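Aspartate-semialdehyde dehydrogenase 2 (Vibrio cholerae, PDB 2R00) catalyses the NADPH-dependent reductive dephosphorylation of L-aspartyl-4-phosphate to L-aspartate-semialdehyde, an early step toward lysine, methionine and threonine. Local coordinates at residues 100-103 against 104-107; 212-215 against 216-219. All coordinates share one frame; numbering follows the deposited sequence.

Interaction 1. Residues 100-103 against 104-107; sequences RYDY and DIPL
D102 and I105 are joined by the one backbone hydrogen bond between 100-103 and 104-107: I105 N donates to D102 O over 3.0 Å. The bond is nearly straight at hydrogen, 164°, yet the N-H meets the carbonyl oxygen from above the carbonyl plane, 56° out of it, rather than on a lone pair. Y103 and D104 fill the two central positions of this type I turn, and the two limbs run in nearly reversed directions.

Polar side-chain contact goes through water. D102 OD2 and D104 OD1 lie 4.3 Å apart, and a single water donates to both carboxylates, 2.7 Å from D102 OD2 and 2.6 Å from D104 OD1. D104 CG sits between its backbone N and carbonyl carbon (chi1 49°), a torsion that turns OD1 back over the start of the turn. The water, together with R123, which salt-bridges D104 OD2 and lies at a long, weak ion-pair distance from D102 OD2, probably eases the repulsion between the two acids.

Carbon-to-carbon contacts join the two limbs. The D102 and I105 side chains run side by side in the same direction, with I105 CD1 3.8 Å from D102 CB. Farther from the turn, L107 CD1 touches the aliphatic part of R100 where the two side chains pass at a slant, 3.8 Å from R100 CG. The arginine is extended from CG to NE, and its NE hydrogen-bonds to N128 O.

K222 donates from NZ to the carbonyl oxygens of R100, D102 and I105, binding both limbs to helix 211-223. The arrangement is a type I beta turn in the loop between strands 91-94 and 125-127 of the NAD-binding domain, carrying R100, a predicted phosphate-binding residue of the active site.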
ATOM      1  N   ARG A 100       0.340   8.158 -25.640  1.00 20.64           N
ATOM      2  CA  ARG A 100       1.211   8.566 -24.522  1.00 21.10           C
ATOM      3  C   ARG A 100       2.691   8.239 -24.737  1.00 21.45           C
ATOM      4  O   ARG A 100       3.543   8.917 -24.191  1.00 22.03           O
ATOM      5  CB  ARG A 100       0.754   7.939 -23.198  1.00 21.06           C
ATOM      6  CG  ARG A 100      -0.635   8.347 -22.728  1.00 20.50           C
ATOM      7  CD  ARG A 100      -0.942   7.782 -21.354  1.00 20.92           C
ATOM      8  NE  ARG A 100      -2.307   8.134 -20.963  1.00 22.35           N
ATOM      9  CZ  ARG A 100      -3.126   7.349 -20.271  1.00 24.22           C
ATOM     10  NH1 ARG A 100      -2.729   6.150 -19.875  1.00 26.74           N
ATOM     11  NH2 ARG A 100      -4.352   7.771 -19.984  1.00 26.29           N
ATOM     12  N   TYR A 101       2.986   7.196 -25.512  1.00 22.11           N
ATOM     13  CA  TYR A 101       4.364   6.646 -25.609  1.00 22.39           C
ATOM     14  C   TYR A 101       5.019   6.993 -26.944  1.00 22.77           C
ATOM     15  O   TYR A 101       6.173   6.640 -27.182  1.00 22.88           O
ATOM     16  CB  TYR A 101       4.373   5.114 -25.311  1.00 22.24           C
ATOM     17  CG  TYR A 101       3.483   4.820 -24.126  1.00 22.49           C
ATOM     18  CD1 TYR A 101       2.163   4.398 -24.308  1.00 20.70           C
ATOM     19  CD2 TYR A 101       3.929   5.057 -22.821  1.00 22.10           C
ATOM     20  CE1 TYR A 101       1.321   4.192 -23.217  1.00 22.52           C
ATOM     21  CE2 TYR A 101       3.087   4.855 -21.725  1.00 22.12           C
ATOM     22  CZ  TYR A 101       1.788   4.433 -21.935  1.00 22.11           C
ATOM     23  OH  TYR A 101       0.956   4.240 -20.858  1.00 23.58           O
ATOM     24  N   ASP A 102       4.281   7.702 -27.800  1.00 23.22           N
ATOM     25  CA  ASP A 102       4.801   8.164 -29.086  1.00 23.77           C
ATOM     26  C   ASP A 102       5.902   9.200 -28.874  1.00 24.36           C
ATOM     27  O   ASP A 102       5.689  10.222 -28.223  1.00 24.04           O
ATOM     28  CB  ASP A 102       3.682   8.729 -29.975  1.00 23.54           C
ATOM     29  CG  ASP A 102       2.763   7.641 -30.521  1.00 24.03           C
ATOM     30  OD1 ASP A 102       1.915   7.163 -29.752  1.00 25.20           O
ATOM     31  OD2 ASP A 102       2.896   7.253 -31.706  1.00 22.00           O
ATOM     32  N   TYR A 103       7.076   8.912 -29.433  1.00 25.05           N
ATOM     33  CA  TYR A 103       8.267   9.736 -29.254  1.00 26.47           C
ATOM     34  C   TYR A 103       8.023  11.211 -29.573  1.00 25.66           C
ATOM     35  O   TYR A 103       8.512  12.092 -28.869  1.00 25.90           O
ATOM     36  CB  TYR A 103       9.396   9.194 -30.130  1.00 27.85           C
ATOM     37  CG  TYR A 103      10.693   9.980 -30.068  1.00 30.01           C
ATOM     38  CD1 TYR A 103      11.481   9.966 -28.930  1.00 30.57           C
ATOM     39  CD2 TYR A 103      11.132  10.716 -31.173  1.00 31.92           C
ATOM     40  CE1 TYR A 103      12.675  10.672 -28.874  1.00 32.59           C
ATOM     41  CE2 TYR A 103      12.329  11.427 -31.130  1.00 33.16           C
ATOM     42  CZ  TYR A 103      13.090  11.396 -29.975  1.00 31.68           C
ATOM     43  OH  TYR A 103      14.277  12.094 -29.917  1.00 34.55           O
ATOM     44  N   ASP A 104       7.255  11.452 -30.626  1.00 25.07           N
ATOM     45  CA  ASP A 104       7.006  12.788 -31.149  1.00 24.76           C
ATOM     46  C   ASP A 104       5.821  13.535 -30.515  1.00 24.20           C
ATOM     47  O   ASP A 104       5.529  14.675 -30.891  1.00 24.43           O
ATOM     48  CB  ASP A 104       6.831  12.709 -32.670  1.00 25.40           C
ATOM     49  CG  ASP A 104       5.837  11.596 -33.126  1.00 26.79           C
ATOM     50  OD1 ASP A 104       5.592  10.592 -32.400  1.00 24.50           O
ATOM     51  OD2 ASP A 104       5.334  11.731 -34.259  1.00 28.60           O
ATOM     52  N   ILE A 105       5.153  12.903 -29.554  1.00 22.59           N
ATOM     53  CA  ILE A 105       3.940  13.478 -28.959  1.00 21.70           C
ATOM     54  C   ILE A 105       4.195  13.781 -27.487  1.00 21.53           C
ATOM     55  O   ILE A 105       4.606  12.886 -26.744  1.00 20.75           O
ATOM     56  CB  ILE A 105       2.709  12.543 -29.156  1.00 21.76           C
ATOM     57  CG1 ILE A 105       2.376  12.437 -30.658  1.00 22.15           C
ATOM     58  CG2 ILE A 105       1.493  13.029 -28.307  1.00 21.77           C
ATOM     59  CD1 ILE A 105       1.239  11.471 -31.038  1.00 21.04           C
ATOM     60  N   PRO A 106       3.980  15.050 -27.068  1.00 21.04           N
ATOM     61  CA  PRO A 106       4.194  15.413 -25.670  1.00 21.28           C
ATOM     62  C   PRO A 106       3.173  14.766 -24.732  1.00 20.90           C
ATOM     63  O   PRO A 106       1.996  14.647 -25.078  1.00 20.82           O
ATOM     64  CB  PRO A 106       3.999  16.937 -25.670  1.00 21.48           C
ATOM     65  CG  PRO A 106       3.073  17.195 -26.819  1.00 21.40           C
ATOM     66  CD  PRO A 106       3.519  16.205 -27.866  1.00 21.15           C
ATOM     67  N   LEU A 107       3.638  14.362 -23.550  1.00 20.88           N
ATOM     68  CA  LEU A 107       2.781  13.807 -22.498  1.00 20.22           C
ATOM     69  C   LEU A 107       2.832  14.757 -21.308  1.00 20.44           C
ATOM     70  O   LEU A 107       3.867  14.873 -20.661  1.00 21.03           O
ATOM     71  CB  LEU A 107       3.297  12.427 -22.078  1.00 19.70           C
ATOM     72  CG  LEU A 107       2.634  11.701 -20.896  1.00 19.57           C
ATOM     73  CD1 LEU A 107       1.193  11.318 -21.282  1.00 18.27           C
ATOM     74  CD2 LEU A 107       3.442  10.453 -20.493  1.00 19.12           C
TER
HETATM   75  O   HOH W   1       4.658   8.345 -33.430  1.00 29.07           O

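Interaction 2. Residues 212-215 against 216-219; sequences EEMK and MVWE
M214 lies against the indole of W218, one helical turn along. M214 CB stands over the six-membered ring, 4.0 Å from its centroid and only 16° off the ring normal, a CH-pi contact made over the face. The bent thioether, turned at both chi2 and chi3, folds CE back to the pyrrole side, where it comes within 3.8 Å of W218 NE1. M214 O is over a ring face as well, 3.3 Å from W218 CG and displaced toward the rim. In W218, CG is anti to the carbonyl carbon (chi1 -61°), which directs the indole back toward M214.

V217 presents CG2 to the methionine methyl, 4.1 Å from M214 CE. Both side chains also pack on I301 of the second subunit, placing this side of the helix at the dimer interface.

K215 and E219 are likewise four residues apart, but their charged ends remain 4.3 Å apart between K215 NZ and E219 OE2, beyond salt-bridge range. K215 NZ hydrogen-bonds to Y101 OH. E219 runs its chain past K215 O, while its OE1 accepts from N130 N and T133 OG1; these two bonds hold OE1, while OE2 has weaker links to Y101 and R100.

Backbone bonds in the i to i+4 pattern underlie these pairings, among them W218 N to M214 O and E219 N to K215 O. M216 N also makes a weak bond to E213 O beside its bond to E212 O.

This is regular alpha-helical packing within helix 211-223 of the dimerisation domain: M214 and V217 meet the second subunit, whereas K215, a predicted phosphate-binding residue, extends toward the active site.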
ATOM      1  N   GLU A 212       0.820  -2.658 -17.254  1.00 29.78           N
ATOM      2  CA  GLU A 212       0.370  -1.426 -16.561  1.00 30.13           C
ATOM      3  C   GLU A 212       1.538  -0.813 -15.793  1.00 28.48           C
ATOM      4  O   GLU A 212       1.740   0.395 -15.853  1.00 28.84           O
ATOM      5  CB  GLU A 212      -0.797  -1.748 -15.637  1.00 30.12           C
ATOM      6  CG  GLU A 212      -1.516  -0.542 -15.048  1.00 32.18           C
ATOM      7  CD  GLU A 212      -2.637  -0.946 -14.093  1.00 32.92           C
ATOM      8  OE1 GLU A 212      -3.494  -0.083 -13.785  1.00 37.30           O
ATOM      9  OE2 GLU A 212      -2.669  -2.125 -13.658  1.00 35.75           O
ATOM     10  N   GLU A 213       2.311  -1.646 -15.098  1.00 26.98           N
ATOM     11  CA  GLU A 213       3.404  -1.149 -14.257  1.00 25.93           C
ATOM     12  C   GLU A 213       4.497  -0.531 -15.115  1.00 24.89           C
ATOM     13  O   GLU A 213       4.959   0.556 -14.819  1.00 24.64           O
ATOM     14  CB  GLU A 213       3.962  -2.238 -13.331  1.00 26.08           C
ATOM     15  CG  GLU A 213       2.989  -2.637 -12.201  1.00 25.74           C
ATOM     16  CD  GLU A 213       3.305  -3.979 -11.528  1.00 25.95           C
ATOM     17  OE1 GLU A 213       4.248  -4.693 -11.940  1.00 23.54           O
ATOM     18  OE2 GLU A 213       2.599  -4.307 -10.556  1.00 25.42           O
ATOM     19  N   MET A 214       4.902  -1.220 -16.183  1.00 24.29           N
ATOM     20  CA  MET A 214       5.912  -0.681 -17.098  1.00 23.14           C
ATOM     21  C   MET A 214       5.441   0.624 -17.729  1.00 22.85           C
ATOM     22  O   MET A 214       6.235   1.536 -17.959  1.00 22.29           O
ATOM     23  CB  MET A 214       6.271  -1.707 -18.185  1.00 23.52           C
ATOM     24  CG  MET A 214       7.192  -2.833 -17.706  1.00 23.22           C
ATOM     25  SD  MET A 214       8.561  -2.319 -16.630  1.00 27.52           S
ATOM     26  CE  MET A 214       9.481  -1.095 -17.595  1.00 26.88           C
ATOM     27  N   LYS A 215       4.145   0.717 -18.008  1.00 22.17           N
ATOM     28  CA  LYS A 215       3.599   1.934 -18.611  1.00 22.73           C
ATOM     29  C   LYS A 215       3.764   3.137 -17.698  1.00 22.52           C
ATOM     30  O   LYS A 215       4.058   4.230 -18.168  1.00 21.89           O
ATOM     31  CB  LYS A 215       2.142   1.740 -19.024  1.00 23.15           C
ATOM     32  CG  LYS A 215       2.004   1.078 -20.389  1.00 23.92           C
ATOM     33  CD  LYS A 215       0.666   0.401 -20.606  1.00 28.43           C
ATOM     34  CE  LYS A 215      -0.467   1.072 -19.854  1.00 30.47           C
ATOM     35  NZ  LYS A 215      -0.907   2.345 -20.466  1.00 35.23           N
ATOM     36  N   MET A 216       3.623   2.916 -16.390  1.00 22.82           N
ATOM     37  CA  MET A 216       3.856   3.953 -15.391  1.00 23.43           C
ATOM     38  C   MET A 216       5.316   4.410 -15.376  1.00 22.87           C
ATOM     39  O   MET A 216       5.598   5.606 -15.288  1.00 22.61           O
ATOM     40  CB  MET A 216       3.416   3.456 -14.015  1.00 23.65           C
ATOM     41  CG  MET A 216       3.443   4.502 -12.919  1.00 24.85           C
ATOM     42  SD  MET A 216       2.316   4.123 -11.534  1.00 26.13           S
ATOM     43  CE  MET A 216       2.150   5.780 -10.884  1.00 25.46           C
ATOM     44  N   VAL A 217       6.241   3.459 -15.483  1.00 22.05           N
ATOM     45  CA  VAL A 217       7.654   3.780 -15.593  1.00 21.07           C
ATOM     46  C   VAL A 217       7.889   4.715 -16.767  1.00 20.74           C
ATOM     47  O   VAL A 217       8.518   5.750 -16.622  1.00 19.92           O
ATOM     48  CB  VAL A 217       8.512   2.507 -15.808  1.00 21.32           C
ATOM     49  CG1 VAL A 217       9.974   2.887 -16.028  1.00 20.79           C
ATOM     50  CG2 VAL A 217       8.375   1.542 -14.633  1.00 19.70           C
ATOM     51  N   TRP A 218       7.368   4.334 -17.929  1.00 21.10           N
ATOM     52  CA  TRP A 218       7.615   5.063 -19.166  1.00 21.05           C
ATOM     53  C   TRP A 218       6.963   6.442 -19.155  1.00 21.19           C
ATOM     54  O   TRP A 218       7.576   7.420 -19.603  1.00 21.10           O
ATOM     55  CB  TRP A 218       7.153   4.239 -20.377  1.00 21.95           C
ATOM     56  CG  TRP A 218       7.889   2.926 -20.515  1.00 22.73           C
ATOM     57  CD1 TRP A 218       9.205   2.675 -20.189  1.00 23.57           C
ATOM     58  CD2 TRP A 218       7.366   1.697 -21.038  1.00 24.07           C
ATOM     59  NE1 TRP A 218       9.517   1.358 -20.459  1.00 24.03           N
ATOM     60  CE2 TRP A 218       8.415   0.740 -20.994  1.00 23.52           C
ATOM     61  CE3 TRP A 218       6.116   1.308 -21.549  1.00 24.37           C
ATOM     62  CZ2 TRP A 218       8.246  -0.578 -21.424  1.00 23.27           C
ATOM     63  CZ3 TRP A 218       5.950  -0.017 -21.976  1.00 23.83           C
ATOM     64  CH2 TRP A 218       7.009  -0.940 -21.904  1.00 22.98           C
ATOM     65  N   GLU A 219       5.740   6.526 -18.631  1.00 20.71           N
ATOM     66  CA  GLU A 219       5.090   7.828 -18.427  1.00 21.25           C
ATOM     67  C   GLU A 219       5.887   8.740 -17.486  1.00 21.30           C
ATOM     68  O   GLU A 219       6.081   9.909 -17.782  1.00 21.79           O
ATOM     69  CB  GLU A 219       3.647   7.659 -17.934  1.00 20.98           C
ATOM     70  CG  GLU A 219       2.704   7.039 -18.975  1.00 20.97           C
ATOM     71  CD  GLU A 219       1.239   7.041 -18.548  1.00 21.56           C
ATOM     72  OE1 GLU A 219       0.799   8.000 -17.892  1.00 21.93           O
ATOM     73  OE2 GLU A 219       0.510   6.084 -18.904  1.00 23.58           O
TER

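From the N terminus, interaction 1 comes first, closing a tight turn between strands 91-94 and 125-127 of the nucleotide-binding domain. Interaction 2 follows about a hundred residues later, within helix 211-223 of the dimerisation domain. The two are in series, neither nested nor crossed, and their centres lie 13 Å apart. They nevertheless touch across the domains: Y101 CD2 packs 4.1 Å from W218 CB, and L107 CD2 lies 3.7 Å from E219 CA. This junction brings the side chains of R100 and K215, both predicted to bind phosphate, to about 4 Å of each other (nearest atoms), with R100 about 8 Å from catalytic C131, measured between side chains.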